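Long-range contacts in arabinan endo-1,5-alpha-l-arabinosidase A (Cellvibrio cellulosa, PDB 1GYH), which cleaves alpha-1,5-linked arabinofuranosyl bonds of linear arabinan, releasing almost exclusively arabinotriose during plant cell wall breakdown: residues A[149-155]-A[168-174]; A[206-210]-A[220-224]; A[111-115]-A[160-164]. All coordinates share one frame; numbering follows the deposited sequence.

Contact 1 of 3, residues A[149-155]-A[168-174]; sequences GGLKLFK and EWHSIAK
Phe154 and Trp169 lie side by side on one face of an antiparallel strand pair, their rings in an offset stack with planes 19° apart and the Phe154 ring centroid 4.9 Å from that of the Trp169 six-membered ring. A chi1 of 68° sets the Phe154 ring between its own backbone N and carbonyl carbon, and its CB sits over the face of the Trp169 five-membered ring, 3.6 Å from the centroid. Further along this face Lys152 crosses Trp169 at about a right angle, laying CB and CG against CE3 and CZ3. Its chain bends at chi2 (-77°) and carries Lys152 NZ back to Ser171 OG, a 2.9 Å hydrogen bond. On the other face, which also bears His170, Leu151 CD1 meets Ala173 CB, and Ile172 straddles the row, with CG1 against Leu151 CB and CG2 against Leu153 CB. At the far end Glu168 OE2 accepts a hydrogen bond from His170 NE2 through its anti lone pair, in the plane of the imidazole. Glu168 OE1 forms a long salt bridge with Lys155 NZ (3.7 Å), bridged also by a water, while NZ has a further partner in Gln139. Backbone bonds run from Leu151 N to Ala173 O (2.8 Å) down to Lys155 N and Glu168 O. The register slips by one residue between Leu151 and Lys152, so that Ile172 N, rather than Ala173 N, reaches Leu151 O (3.1 Å). This is a beta bulge, its extra residue Ile172 on strand 169-173; with 151-155 that strand ends a four-stranded antiparallel sheet, one blade of the five-bladed beta-propeller.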
ATOM      1  N   GLY A 149       4.691 -13.067  10.669  1.00 13.71           N
ATOM      2  CA  GLY A 149       6.027 -13.401  10.159  1.00 15.08           C
ATOM      3  C   GLY A 149       6.526 -12.491   9.017  1.00 14.83           C
ATOM      4  O   GLY A 149       7.461 -12.859   8.264  1.00 15.89           O
ATOM      5  N   GLY A 150       5.904 -11.324   8.891  1.00 15.33           N
ATOM      6  CA  GLY A 150       6.353 -10.236   8.037  1.00 15.91           C
ATOM      7  C   GLY A 150       5.828 -10.161   6.600  1.00 15.79           C
ATOM      8  O   GLY A 150       4.695 -10.549   6.296  1.00 14.03           O
ATOM      9  N   LEU A 151       6.707  -9.683   5.703  1.00 14.62           N
ATOM     10  CA  LEU A 151       6.317  -9.294   4.357  1.00 14.38           C
ATOM     11  C   LEU A 151       6.789 -10.331   3.350  1.00 13.81           C
ATOM     12  O   LEU A 151       7.903 -10.831   3.432  1.00 14.55           O
ATOM     13  CB  LEU A 151       6.842  -7.897   4.031  1.00 13.96           C
ATOM     14  CG  LEU A 151       6.706  -6.823   5.090  1.00 15.76           C
ATOM     15  CD1 LEU A 151       7.160  -5.450   4.583  1.00 17.51           C
ATOM     16  CD2 LEU A 151       5.221  -6.738   5.616  1.00 15.60           C
ATOM     17  N   LYS A 152       5.910 -10.661   2.416  1.00 13.95           N
ATOM     18  CA  LYS A 152       6.123 -11.724   1.455  1.00 14.17           C
ATOM     19  C   LYS A 152       5.939 -11.247   0.018  1.00 13.31           C
ATOM     20  O   LYS A 152       5.272 -10.248  -0.250  1.00 14.42           O
ATOM     21  CB  LYS A 152       5.124 -12.888   1.651  1.00 15.23           C
ATOM     22  CG  LYS A 152       5.061 -13.553   3.047  1.00 18.16           C
ATOM     23  CD  LYS A 152       6.197 -14.464   3.291  1.00 17.26           C
ATOM     24  CE  LYS A 152       6.032 -15.336   4.581  1.00 17.36           C
ATOM     25  NZ  LYS A 152       7.318 -16.052   4.842  1.00 14.79           N
ATOM     26  N   LEU A 153       6.529 -12.002  -0.896  1.00 13.24           N
ATOM     27  CA  LEU A 153       6.459 -11.756  -2.323  1.00 12.78           C
ATOM     28  C   LEU A 153       6.159 -13.043  -3.035  1.00 12.79           C
ATOM     29  O   LEU A 153       6.823 -14.032  -2.791  1.00 13.90           O
ATOM     30  CB  LEU A 153       7.828 -11.218  -2.823  1.00 12.12           C
ATOM     31  CG  LEU A 153       7.897 -10.792  -4.279  1.00 13.19           C
ATOM     32  CD1 LEU A 153       7.323  -9.382  -4.454  1.00 14.56           C
ATOM     33  CD2 LEU A 153       9.360 -10.906  -4.880  1.00 12.28           C
ATOM     34  N   PHE A 154       5.184 -13.075  -3.934  1.00 12.16           N
ATOM     35  CA  PHE A 154       4.931 -14.286  -4.691  1.00 12.93           C
ATOM     36  C   PHE A 154       4.611 -13.983  -6.124  1.00 12.84           C
ATOM     37  O   PHE A 154       4.137 -12.903  -6.443  1.00 12.84           O
ATOM     38  CB  PHE A 154       3.818 -15.211  -4.080  1.00 13.88           C
ATOM     39  CG  PHE A 154       2.430 -14.635  -4.138  1.00 12.16           C
ATOM     40  CD1 PHE A 154       1.975 -13.810  -3.115  1.00 15.02           C
ATOM     41  CD2 PHE A 154       1.571 -14.923  -5.188  1.00 12.42           C
ATOM     42  CE1 PHE A 154       0.736 -13.234  -3.161  1.00 13.13           C
ATOM     43  CE2 PHE A 154       0.271 -14.351  -5.222  1.00 12.73           C
ATOM     44  CZ  PHE A 154      -0.128 -13.508  -4.200  1.00 11.91           C
ATOM     45  N   LYS A 155       4.871 -14.961  -6.977  1.00 13.56           N
ATOM     46  CA  LYS A 155       4.623 -14.794  -8.411  1.00 14.79           C
ATOM     47  C   LYS A 155       3.138 -14.949  -8.815  1.00 14.73           C
ATOM     48  O   LYS A 155       2.444 -15.912  -8.401  1.00 15.08           O
ATOM     49  CB  LYS A 155       5.518 -15.733  -9.202  1.00 15.00           C
ATOM     50  CG  LYS A 155       5.570 -15.414 -10.713  1.00 18.57           C
ATOM     51  CD  LYS A 155       6.864 -16.026 -11.338  1.00 23.63           C
ATOM     52  CE  LYS A 155       6.680 -17.352 -11.904  1.00 26.37           C
ATOM     53  NZ  LYS A 155       8.040 -17.918 -12.443  1.00 30.64           N
ATOM     54  N   GLU A 168       5.702 -19.818  -6.356  1.00 14.93           N
ATOM     55  CA  GLU A 168       7.025 -19.322  -5.965  1.00 14.61           C
ATOM     56  C   GLU A 168       6.921 -18.139  -5.031  1.00 13.50           C
ATOM     57  O   GLU A 168       6.389 -17.067  -5.398  1.00 13.13           O
ATOM     58  CB  GLU A 168       7.851 -18.893  -7.209  1.00 16.28           C
ATOM     59  CG  GLU A 168       9.331 -18.633  -6.905  1.00 18.85           C
ATOM     60  CD  GLU A 168      10.155 -18.134  -8.102  1.00 20.42           C
ATOM     61  OE1 GLU A 168       9.790 -18.481  -9.265  1.00 19.78           O
ATOM     62  OE2 GLU A 168      11.164 -17.399  -7.848  1.00 16.64           O
ATOM     63  N   TRP A 169       7.483 -18.311  -3.832  1.00 11.87           N
ATOM     64  CA  TRP A 169       7.413 -17.337  -2.768  1.00 11.57           C
ATOM     65  C   TRP A 169       8.783 -16.951  -2.269  1.00 10.81           C
ATOM     66  O   TRP A 169       9.684 -17.767  -2.271  1.00 11.64           O
ATOM     67  CB  TRP A 169       6.663 -17.967  -1.556  1.00 12.45           C
ATOM     68  CG  TRP A 169       5.156 -18.046  -1.772  1.00 11.87           C
ATOM     69  CD1 TRP A 169       4.511 -18.764  -2.736  1.00 13.69           C
ATOM     70  CD2 TRP A 169       4.119 -17.352  -1.034  1.00 12.51           C
ATOM     71  NE1 TRP A 169       3.155 -18.582  -2.624  1.00 13.06           N
ATOM     72  CE2 TRP A 169       2.890 -17.711  -1.608  1.00 12.30           C
ATOM     73  CE3 TRP A 169       4.115 -16.461   0.042  1.00 13.81           C
ATOM     74  CZ2 TRP A 169       1.657 -17.218  -1.140  1.00 13.06           C
ATOM     75  CZ3 TRP A 169       2.877 -15.990   0.530  1.00 13.34           C
ATOM     76  CH2 TRP A 169       1.684 -16.363  -0.065  1.00 11.83           C
ATOM     77  N   HIS A 170       8.877 -15.745  -1.740  1.00 11.10           N
ATOM     78  CA  HIS A 170      10.061 -15.216  -1.086  1.00 13.10           C
ATOM     79  C   HIS A 170       9.713 -14.308   0.094  1.00 13.87           C
ATOM     80  O   HIS A 170       8.858 -13.397  -0.008  1.00 15.67           O
ATOM     81  CB  HIS A 170      10.958 -14.391  -2.098  1.00 12.57           C
ATOM     82  CG  HIS A 170      11.350 -15.170  -3.315  1.00 12.36           C
ATOM     83  ND1 HIS A 170      12.448 -16.010  -3.340  1.00 15.99           N
ATOM     84  CD2 HIS A 170      10.750 -15.298  -4.521  1.00 12.21           C
ATOM     85  CE1 HIS A 170      12.496 -16.629  -4.506  1.00 15.62           C
ATOM     86  NE2 HIS A 170      11.494 -16.192  -5.249  1.00 13.15           N
ATOM     87  N   SER A 171      10.399 -14.498   1.210  1.00 14.36           N
ATOM     88  CA  SER A 171      10.334 -13.523   2.290  1.00 14.39           C
ATOM     89  C   SER A 171      11.200 -12.303   1.925  1.00 13.76           C
ATOM     90  O   SER A 171      12.303 -12.481   1.404  1.00 14.15           O
ATOM     91  CB  SER A 171      10.831 -14.125   3.607  1.00 14.86           C
ATOM     92  OG  SER A 171      10.014 -15.245   3.991  1.00 16.53           O
ATOM     93  N   ILE A 172      10.718 -11.101   2.186  1.00 12.81           N
ATOM     94  CA  ILE A 172      11.445  -9.873   1.831  1.00 13.36           C
ATOM     95  C   ILE A 172      11.760  -8.963   3.019  1.00 13.70           C
ATOM     96  O   ILE A 172      12.751  -8.249   2.991  1.00 12.39           O
ATOM     97  CB  ILE A 172      10.761  -9.102   0.633  1.00 13.38           C
ATOM     98  CG1 ILE A 172       9.315  -8.646   0.959  1.00 14.58           C
ATOM     99  CG2 ILE A 172      10.846  -9.970  -0.658  1.00 16.01           C
ATOM    100  CD1 ILE A 172       8.594  -7.775  -0.111  1.00 15.37           C
ATOM    101  N   ALA A 173      10.935  -8.977   4.089  1.00 13.41           N
ATOM    102  CA  ALA A 173      11.256  -8.219   5.286  1.00 12.68           C
ATOM    103  C   ALA A 173      10.564  -8.854   6.488  1.00 14.06           C
ATOM    104  O   ALA A 173       9.451  -9.325   6.354  1.00 13.24           O
ATOM    105  CB  ALA A 173      10.837  -6.778   5.173  1.00 12.68           C
ATOM    106  N   LYS A 174      11.217  -8.780   7.641  1.00 14.76           N
ATOM    107  CA  LYS A 174      10.743  -9.441   8.875  1.00 15.07           C
ATOM    108  C   LYS A 174      11.292  -8.726  10.092  1.00 15.64           C
ATOM    109  O   LYS A 174      12.400  -8.146  10.047  1.00 15.94           O
ATOM    110  CB  LYS A 174      11.233 -10.912   8.934  1.00 14.93           C
ATOM    111  CG  LYS A 174      10.773 -11.881   7.847  1.00 15.31           C
ATOM    112  CD  LYS A 174      11.364 -13.273   8.167  1.00 18.61           C
ATOM    113  CE  LYS A 174      11.833 -14.103   7.021  1.00 20.90           C
ATOM    114  NZ  LYS A 174      12.618 -15.331   7.504  1.00 17.43           N
TER
HETATM  115  O   HOH W   1       3.219 -18.347  -7.237  1.00 24.64           O
HETATM  116  O   HOH W   2       8.222 -19.758 -10.667  1.00 42.93           O

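Contact 2 of 3, residues A[206-210]-A[220-224]; sequences FASWG and YHLVV
Trp209 and Val223 meet at about a right angle, Val223 CG2 standing over the face of the indole five-membered ring, 3.7 Å from its centroid. With chi1 at -62°, Val223 turns both methyls to the indole: CG1 takes the six-membered side, 3.7 Å from Trp209 CE3. His221 approaches the same tryptophan obliquely. Its chi1 of 65° folds the imidazole between its own backbone N and carbonyl carbon, bringing a ring face over Trp209 CB, with CE1 at 3.6 Å; ND1 is held by Thr219 O. On the reverse face of the strand pair, Val224 CG2 covers the Phe206 ring (4.0 Å to CE1), and Leu222 CD2 packs on Ser208 OG at 3.4 Å. Tyr220 lays CE1 against Ser208 CB (3.6 Å), while Gly210 O lies at its ring edge, in plane. Paired backbone bonds join Ala207 to Val223 and Trp209 to His221. Tyr220 OH is hydrogen-bonded to Glu192, the probable proton donor, and Ser208 OG to the backbone N of His262, a probable calcium ligand. Strands 202-209 and 221-227 form the central hairpin of a four-stranded blade, flanked by strand 191-199 beside 202-209 and strand 248-251 beside 221-227, with strand 257-268 of the next sheet packed against Phe206, Tyr220 and Leu222.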
ATOM      1  N   PHE A 206       9.967  -0.104   0.220  1.00 12.82           N
ATOM      2  CA  PHE A 206       9.519   0.760   1.278  1.00 13.22           C
ATOM      3  C   PHE A 206       8.592  -0.055   2.235  1.00 13.71           C
ATOM      4  O   PHE A 206       7.832  -0.886   1.787  1.00 13.22           O
ATOM      5  CB  PHE A 206       8.691   1.933   0.710  1.00 14.09           C
ATOM      6  CG  PHE A 206       9.445   2.817  -0.267  1.00 13.70           C
ATOM      7  CD1 PHE A 206      10.161   3.905   0.169  1.00 13.44           C
ATOM      8  CD2 PHE A 206       9.416   2.552  -1.626  1.00 15.44           C
ATOM      9  CE1 PHE A 206      10.880   4.696  -0.731  1.00 16.26           C
ATOM     10  CE2 PHE A 206      10.137   3.358  -2.527  1.00 15.16           C
ATOM     11  CZ  PHE A 206      10.831   4.428  -2.077  1.00 14.94           C
ATOM     12  N   ALA A 207       8.659   0.243   3.520  1.00 13.65           N
ATOM     13  CA  ALA A 207       7.825  -0.404   4.529  1.00 13.50           C
ATOM     14  C   ALA A 207       7.534   0.556   5.660  1.00 14.44           C
ATOM     15  O   ALA A 207       8.293   1.497   5.929  1.00 14.60           O
ATOM     16  CB  ALA A 207       8.530  -1.667   5.077  1.00 13.65           C
ATOM     17  N   SER A 208       6.388   0.316   6.316  1.00 15.27           N
ATOM     18  CA  SER A 208       5.955   1.114   7.447  1.00 14.80           C
ATOM     19  C   SER A 208       6.315   0.377   8.740  1.00 14.10           C
ATOM     20  O   SER A 208       6.017  -0.797   8.882  1.00 14.02           O
ATOM     21  CB  SER A 208       4.450   1.395   7.326  1.00 16.10           C
ATOM     22  OG  SER A 208       4.132   2.254   6.227  1.00 14.12           O
ATOM     23  N   TRP A 209       6.973   1.070   9.666  1.00 14.53           N
ATOM     24  CA  TRP A 209       7.331   0.530  10.975  1.00 14.26           C
ATOM     25  C   TRP A 209       6.514   1.248  12.048  1.00 14.71           C
ATOM     26  O   TRP A 209       6.138   2.436  11.907  1.00 14.08           O
ATOM     27  CB  TRP A 209       8.831   0.732  11.274  1.00 13.91           C
ATOM     28  CG  TRP A 209       9.792  -0.334  10.743  1.00 13.55           C
ATOM     29  CD1 TRP A 209       9.515  -1.377   9.889  1.00 13.20           C
ATOM     30  CD2 TRP A 209      11.201  -0.409  10.999  1.00 12.16           C
ATOM     31  NE1 TRP A 209      10.660  -2.101   9.638  1.00 12.71           N
ATOM     32  CE2 TRP A 209      11.700  -1.537  10.318  1.00 13.03           C
ATOM     33  CE3 TRP A 209      12.092   0.352  11.762  1.00 13.95           C
ATOM     34  CZ2 TRP A 209      13.044  -1.915  10.372  1.00 12.86           C
ATOM     35  CZ3 TRP A 209      13.446  -0.018  11.806  1.00 14.46           C
ATOM     36  CH2 TRP A 209      13.901  -1.138  11.125  1.00 13.75           C
ATOM     37  N   GLY A 210       6.225   0.532  13.126  1.00 14.70           N
ATOM     38  CA  GLY A 210       5.602   1.125  14.298  1.00 14.53           C
ATOM     39  C   GLY A 210       4.077   1.063  14.253  1.00 15.19           C
ATOM     40  O   GLY A 210       3.509   0.281  13.462  1.00 15.90           O
ATOM     41  N   TYR A 220       4.175   5.510  13.805  1.00 13.55           N
ATOM     42  CA  TYR A 220       4.223   5.094  12.396  1.00 13.89           C
ATOM     43  C   TYR A 220       5.240   5.967  11.611  1.00 13.32           C
ATOM     44  O   TYR A 220       5.244   7.182  11.723  1.00 13.29           O
ATOM     45  CB  TYR A 220       2.856   5.256  11.749  1.00 12.39           C
ATOM     46  CG  TYR A 220       2.374   4.255  10.719  1.00 12.51           C
ATOM     47  CD1 TYR A 220       2.516   2.889  10.894  1.00 14.25           C
ATOM     48  CD2 TYR A 220       1.644   4.686   9.619  1.00 12.92           C
ATOM     49  CE1 TYR A 220       2.025   1.978   9.970  1.00 13.14           C
ATOM     50  CE2 TYR A 220       1.127   3.773   8.675  1.00 15.24           C
ATOM     51  CZ  TYR A 220       1.306   2.414   8.878  1.00 13.69           C
ATOM     52  OH  TYR A 220       0.789   1.475   7.993  1.00 14.74           O
ATOM     53  N   HIS A 221       6.093   5.299  10.858  1.00 14.29           N
ATOM     54  CA  HIS A 221       7.102   5.972   9.992  1.00 13.95           C
ATOM     55  C   HIS A 221       7.563   5.051   8.871  1.00 14.11           C
ATOM     56  O   HIS A 221       7.193   3.872   8.828  1.00 13.38           O
ATOM     57  CB  HIS A 221       8.297   6.461  10.825  1.00 13.63           C
ATOM     58  CG  HIS A 221       9.106   5.370  11.464  1.00 14.73           C
ATOM     59  ND1 HIS A 221       8.674   4.661  12.565  1.00 13.88           N
ATOM     60  CD2 HIS A 221      10.343   4.891  11.169  1.00 14.75           C
ATOM     61  CE1 HIS A 221       9.611   3.789  12.921  1.00 15.45           C
ATOM     62  NE2 HIS A 221      10.646   3.933  12.104  1.00 17.25           N
ATOM     63  N   LEU A 222       8.366   5.597   7.945  1.00 13.77           N
ATOM     64  CA  LEU A 222       8.806   4.852   6.761  1.00 13.67           C
ATOM     65  C   LEU A 222      10.302   4.568   6.780  1.00 13.27           C
ATOM     66  O   LEU A 222      11.109   5.449   7.088  1.00 12.65           O
ATOM     67  CB  LEU A 222       8.481   5.634   5.500  1.00 13.85           C
ATOM     68  CG  LEU A 222       7.007   5.904   5.197  1.00 15.59           C
ATOM     69  CD1 LEU A 222       6.856   6.740   3.927  1.00 18.08           C
ATOM     70  CD2 LEU A 222       6.276   4.562   4.998  1.00 16.10           C
ATOM     71  N   VAL A 223      10.623   3.331   6.433  1.00 13.21           N
ATOM     72  CA  VAL A 223      11.971   2.838   6.233  1.00 12.97           C
ATOM     73  C   VAL A 223      12.098   2.240   4.830  1.00 13.58           C
ATOM     74  O   VAL A 223      11.088   1.981   4.123  1.00 14.36           O
ATOM     75  CB  VAL A 223      12.392   1.745   7.275  1.00 13.12           C
ATOM     76  CG1 VAL A 223      12.380   2.332   8.680  1.00 14.24           C
ATOM     77  CG2 VAL A 223      11.547   0.510   7.191  1.00 13.60           C
ATOM     78  N   VAL A 224      13.359   2.048   4.416  1.00 14.10           N
ATOM     79  CA  VAL A 224      13.665   1.592   3.051  1.00 13.91           C
ATOM     80  C   VAL A 224      14.895   0.660   3.025  1.00 12.69           C
ATOM     81  O   VAL A 224      15.804   0.779   3.851  1.00 12.28           O
ATOM     82  CB  VAL A 224      13.897   2.858   2.080  1.00 13.63           C
ATOM     83  CG1 VAL A 224      15.205   3.550   2.380  1.00 15.22           C
ATOM     84  CG2 VAL A 224      13.872   2.438   0.624  1.00 17.05           C
TER

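Contact 3 of 3, residues A[111-115]-A[160-164]; sequences DKGIV and LTRPA
Arg162 reaches back along the segment 111-115 and sets its guanidinium with Lys112 O near its edge and Ile114 O over one face. Arg162 NH1 bonds Lys112 O at 3.1 Å, and NH2 adds a weak bond to the same oxygen. Neither is straight: the NH1 bond has an N-H...O angle of 138°, with NH1 well above the carbonyl plane. Ile114 O stands over the centre of the guanidinium, 3.2 Å from Arg162 CZ, close but without a hydrogen bond. The turn at chi2 (107°) brings the group round so that Arg162 NH1 also holds Thr161 O, at 3.0 Å, within its own segment. Packing is closest about Val115, the buried residue here: CG2 touches Thr161 O at 3.4 Å, and Val115 O lies 3.2 Å from Pro163 CD. Phe154 backs both Val115 and Pro163, while Asn157 OD1 holds the backbone N atoms of Thr161 and Arg162. The outer side is looser. Lys112 meets Thr161 merely through CB and CG2, 4.1 Å apart, and its exposed chain bends away at chi2 to a weak ion pair with Glu110. One guanidinium thus gathers main-chain oxygens from two segments with no backbone hydrogen bond between them, so the carbonyl dipoles probably help to offset its positive charge.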
ATOM      1  N   ASP A 111     -15.568  -8.026 -10.081  1.00 13.02           N
ATOM      2  CA  ASP A 111     -14.758  -8.719  -9.068  1.00 13.81           C
ATOM      3  C   ASP A 111     -14.332 -10.074  -9.607  1.00 12.90           C
ATOM      4  O   ASP A 111     -15.123 -10.778 -10.208  1.00 11.54           O
ATOM      5  CB  ASP A 111     -15.562  -8.919  -7.773  1.00 14.43           C
ATOM      6  CG  ASP A 111     -14.712  -9.400  -6.622  1.00 14.51           C
ATOM      7  OD1 ASP A 111     -13.500  -9.051  -6.549  1.00 15.84           O
ATOM      8  OD2 ASP A 111     -15.181 -10.117  -5.721  1.00 14.47           O
ATOM      9  N   LYS A 112     -13.088 -10.426  -9.353  1.00 12.20           N
ATOM     10  CA  LYS A 112     -12.499 -11.676  -9.766  1.00 12.90           C
ATOM     11  C   LYS A 112     -12.217 -12.599  -8.564  1.00 13.45           C
ATOM     12  O   LYS A 112     -11.719 -13.720  -8.733  1.00 12.49           O
ATOM     13  CB  LYS A 112     -11.205 -11.367 -10.556  1.00 14.09           C
ATOM     14  CG  LYS A 112     -11.416 -10.395 -11.757  1.00 12.93           C
ATOM     15  CD  LYS A 112     -12.380 -10.933 -12.771  1.00 16.38           C
ATOM     16  CE  LYS A 112     -12.610  -9.966 -13.919  1.00 17.18           C
ATOM     17  NZ  LYS A 112     -13.467 -10.538 -14.975  1.00 18.94           N
ATOM     18  N   GLY A 113     -12.539 -12.129  -7.342  1.00 13.72           N
ATOM     19  CA  GLY A 113     -12.426 -12.955  -6.138  1.00 13.43           C
ATOM     20  C   GLY A 113     -11.064 -12.935  -5.429  1.00 13.38           C
ATOM     21  O   GLY A 113     -10.246 -12.002  -5.564  1.00 12.65           O
ATOM     22  N   ILE A 114     -10.825 -13.986  -4.651  1.00 12.93           N
ATOM     23  CA  ILE A 114      -9.726 -14.053  -3.743  1.00 13.02           C
ATOM     24  C   ILE A 114      -8.435 -14.482  -4.431  1.00 12.08           C
ATOM     25  O   ILE A 114      -8.361 -15.560  -5.017  1.00 11.99           O
ATOM     26  CB  ILE A 114     -10.045 -15.033  -2.579  1.00 13.10           C
ATOM     27  CG1 ILE A 114     -11.247 -14.487  -1.756  1.00 15.04           C
ATOM     28  CG2 ILE A 114      -8.812 -15.261  -1.750  1.00 14.62           C
ATOM     29  CD1 ILE A 114     -11.784 -15.525  -0.769  1.00 16.39           C
ATOM     30  N   VAL A 115      -7.429 -13.623  -4.316  1.00 12.57           N
ATOM     31  CA  VAL A 115      -6.073 -13.896  -4.798  1.00 12.10           C
ATOM     32  C   VAL A 115      -5.333 -14.764  -3.785  1.00 12.79           C
ATOM     33  O   VAL A 115      -4.770 -15.789  -4.119  1.00 13.17           O
ATOM     34  CB  VAL A 115      -5.283 -12.589  -5.023  1.00 12.91           C
ATOM     35  CG1 VAL A 115      -3.880 -12.879  -5.550  1.00 13.11           C
ATOM     36  CG2 VAL A 115      -6.031 -11.610  -5.996  1.00 12.23           C
ATOM     37  N   LEU A 160      -3.155 -12.304 -13.638  1.00 13.75           N
ATOM     38  CA  LEU A 160      -2.940 -11.513 -12.418  1.00 14.73           C
ATOM     39  C   LEU A 160      -4.050 -11.661 -11.336  1.00 14.93           C
ATOM     40  O   LEU A 160      -4.221 -10.764 -10.480  1.00 15.75           O
ATOM     41  CB  LEU A 160      -2.715 -10.035 -12.722  1.00 15.10           C
ATOM     42  CG  LEU A 160      -1.776  -9.688 -13.880  1.00 15.57           C
ATOM     43  CD1 LEU A 160      -1.639  -8.192 -13.995  1.00 16.08           C
ATOM     44  CD2 LEU A 160      -0.442 -10.295 -13.739  1.00 13.62           C
ATOM     45  N   THR A 161      -4.748 -12.792 -11.330  1.00 14.76           N
ATOM     46  CA  THR A 161      -5.823 -12.995 -10.326  1.00 15.66           C
ATOM     47  C   THR A 161      -5.537 -14.034  -9.238  1.00 16.18           C
ATOM     48  O   THR A 161      -6.285 -14.094  -8.267  1.00 15.09           O
ATOM     49  CB  THR A 161      -7.159 -13.349 -11.017  1.00 15.30           C
ATOM     50  OG1 THR A 161      -7.028 -14.593 -11.705  1.00 13.32           O
ATOM     51  CG2 THR A 161      -7.520 -12.312 -12.102  1.00 17.65           C
ATOM     52  N   ARG A 162      -4.506 -14.861  -9.425  1.00 15.74           N
ATOM     53  CA  ARG A 162      -4.135 -15.881  -8.454  1.00 16.63           C
ATOM     54  C   ARG A 162      -2.620 -16.129  -8.488  1.00 16.22           C
ATOM     55  O   ARG A 162      -1.959 -15.775  -9.478  1.00 14.67           O
ATOM     56  CB  ARG A 162      -4.863 -17.219  -8.750  1.00 17.50           C
ATOM     57  CG  ARG A 162      -6.172 -17.451  -7.840  1.00 21.37           C
ATOM     58  CD  ARG A 162      -7.324 -17.285  -8.637  1.00 23.18           C
ATOM     59  NE  ARG A 162      -8.683 -17.399  -8.088  1.00 20.58           N
ATOM     60  CZ  ARG A 162      -9.525 -16.376  -7.936  1.00 19.50           C
ATOM     61  NH1 ARG A 162      -9.087 -15.116  -8.065  1.00 16.33           N
ATOM     62  NH2 ARG A 162     -10.808 -16.595  -7.605  1.00 20.18           N
ATOM     63  N   PRO A 163      -2.076 -16.789  -7.460  1.00 15.24           N
ATOM     64  CA  PRO A 163      -0.659 -17.220  -7.509  1.00 14.50           C
ATOM     65  C   PRO A 163      -0.387 -18.096  -8.739  1.00 14.28           C
ATOM     66  O   PRO A 163      -1.238 -18.934  -9.084  1.00 12.39           O
ATOM     67  CB  PRO A 163      -0.481 -18.028  -6.218  1.00 14.15           C
ATOM     68  CG  PRO A 163      -1.594 -17.487  -5.281  1.00 14.43           C
ATOM     69  CD  PRO A 163      -2.739 -17.190  -6.197  1.00 15.66           C
ATOM     70  N   ALA A 164       0.745 -17.873  -9.423  1.00 14.19           N
ATOM     71  CA  ALA A 164       1.181 -18.768 -10.487  1.00 14.52           C
ATOM     72  C   ALA A 164       1.358 -20.159  -9.889  1.00 14.63           C
ATOM     73  O   ALA A 164       1.696 -20.267  -8.720  1.00 14.62           O
ATOM     74  CB  ALA A 164       2.512 -18.278 -11.104  1.00 15.41           C
TER

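Overall arrangement
Contact 2 is the buried one, contact 1 is partly buried and contact 3 lies at the surface. Contacts 1 and 2 each pair neighbouring strands of their own sheet, in two different blades, and they meet where Leu151 CD1 packs on Ala207 CB, 4.1 Å away. Contact 3 instead ties strand 110-118 of another blade to the loop joining the two strands of contact 1, where Ala164 N probably bonds Lys155 O (2.8 Å). Contacts 2 and 3 lie on opposite sides of the chain's centre, nearest atoms about 18 Å apart. Chemistry follows place: aromatic and aliphatic packing beside the probable proton donor Glu192 in contact 2, stacked rings with charged ends in contact 1, and an arginine on carbonyls in contact 3.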